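Local coordinates for protein endo-beta-1,4-glucanase (cellulase B) (Bacillus halodurans, PDB 4V2X) that probably hydrolyses beta-1,4-glucosidic links in cellulose and related glucans, joining a family 5 catalytic module to an Ig-like module and a family 46 carbohydrate-binding module, at residues S293-E296 against I297-F301. Numbering follows the deposited sequence.
Sequences SKQE and IIEAF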
# COMPACT_ATOMS: atom_id res chain seq x y z
N SER A 293 10.91 17.91 -24.36
CA SER A 293 11.29 16.50 -24.54
C SER A 293 12.58 16.18 -23.79
O SER A 293 12.72 15.12 -23.20
CB SER A 293 11.44 16.16 -26.02
OG SER A 293 10.18 16.17 -26.67
N LYS A 294 13.52 17.12 -23.79
CA LYS A 294 14.79 16.93 -23.09
C LYS A 294 14.57 16.87 -21.58
O LYS A 294 15.09 15.98 -20.90
CB LYS A 294 15.77 18.06 -23.42
CG LYS A 294 16.33 17.97 -24.83
CD LYS A 294 17.11 19.22 -25.21
CE LYS A 294 17.60 19.13 -26.65
NZ LYS A 294 18.14 20.44 -27.11
N GLN A 295 13.79 17.81 -21.06
CA GLN A 295 13.55 17.86 -19.62
C GLN A 295 12.74 16.68 -19.11
O GLN A 295 12.96 16.23 -17.99
CB GLN A 295 12.87 19.18 -19.22
CG GLN A 295 13.83 20.36 -19.23
CD GLN A 295 15.07 20.11 -18.38
OE1 GLN A 295 14.97 19.63 -17.25
NE2 GLN A 295 16.24 20.43 -18.92
N GLU A 296 11.81 16.18 -19.92
CA GLU A 296 11.06 15.01 -19.48
C GLU A 296 11.99 13.81 -19.26
O GLU A 296 11.84 13.08 -18.28
CB GLU A 296 9.94 14.62 -20.44
CG GLU A 296 9.05 13.55 -19.83
CD GLU A 296 7.89 13.14 -20.71
OE1 GLU A 296 8.07 12.18 -21.50
OE2 GLU A 296 6.80 13.74 -20.58
N ILE A 297 12.92 13.61 -20.19
CA ILE A 297 13.90 12.53 -20.09
C ILE A 297 14.76 12.68 -18.84
O ILE A 297 14.92 11.73 -18.06
CB ILE A 297 14.79 12.47 -21.36
CG1 ILE A 297 13.98 11.89 -22.51
CG2 ILE A 297 16.04 11.63 -21.12
CD1 ILE A 297 14.59 12.15 -23.88
N ILE A 298 15.30 13.88 -18.63
CA ILE A 298 16.15 14.12 -17.47
C ILE A 298 15.37 13.89 -16.18
O ILE A 298 15.83 13.17 -15.30
CB ILE A 298 16.79 15.53 -17.50
CG1 ILE A 298 17.80 15.63 -18.65
CG2 ILE A 298 17.48 15.84 -16.18
CD1 ILE A 298 18.20 17.04 -19.00
N GLU A 299 14.18 14.47 -16.08
CA GLU A 299 13.39 14.38 -14.84
C GLU A 299 12.95 12.96 -14.57
O GLU A 299 13.09 12.47 -13.45
CB GLU A 299 12.17 15.31 -14.91
CG GLU A 299 12.54 16.78 -14.87
CD GLU A 299 11.36 17.70 -15.12
OE1 GLU A 299 10.24 17.22 -15.41
OE2 GLU A 299 11.55 18.93 -15.04
N ALA A 300 12.43 12.30 -15.60
CA ALA A 300 11.94 10.93 -15.45
C ALA A 300 13.05 9.98 -15.04
O ALA A 300 12.91 9.21 -14.09
CB ALA A 300 11.28 10.46 -16.73
N PHE A 301 14.18 10.03 -15.73
CA PHE A 301 15.22 9.08 -15.44
C PHE A 301 16.03 9.48 -14.21
O PHE A 301 16.61 8.62 -13.58
CB PHE A 301 16.01 8.76 -16.70
CG PHE A 301 15.18 7.99 -17.68
CD1 PHE A 301 14.80 6.69 -17.41
CD2 PHE A 301 14.68 8.60 -18.83
CE1 PHE A 301 13.99 5.98 -18.27
CE2 PHE A 301 13.87 7.91 -19.70
CZ PHE A 301 13.53 6.59 -19.43
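Q295 and E299 lie one helical turn apart on the outer face of helix 291-309, joined first through the backbone: E299 N donates to Q295 O at 2.9 Å. Along the E299 side chain, CB starts 3.3 Å from Q295 O, and CG rests against the same oxygen at 3.2 Å, because CG is anti to its own carbonyl carbon (chi1 -69°) and leans back toward the preceding turn. CD is next, still beside that carbonyl; E299 OE1 stays near the Q295 carbonyl oxygen, while OE2 swings toward the Q295 amide and ends 4.1 Å from Q295 OE1, a distance without a bond. The amide and carboxylate planes are 69° apart. Q295 is bent at chi2 (-54°), which turns its amide across toward I298 and sets NE2 3.9 Å from I298 CD1. Long polar residues suit this exposed face, where their ends can meet water and their methylenes lie along the backbone.

The same i to i+4 pattern runs through the neighbouring residues. I298 N donates to K294 O and A300 N to E296 O, and I297 N reaches S293 O only weakly, at 3.4 Å. I297 CG1 also lies against S293 O, and its branched, apolar side chain suits the buried side, where it meets F343, whereas A300, with its small methyl, brings CB to 3.1 Å from E296 O. E296 holds its chain extended, and its OE1 is hydrogen-bonded with Y273 OH.

The helix belongs to the (beta/alpha)8 barrel of the family 5 catalytic module, following strand 267-273 and preceding strand 315-320. K294 also touches F343, on helix 334-350, F301 packs on L344 and L348 there, and its ring meets Y273 edge-to-face at the end of strand 267-273.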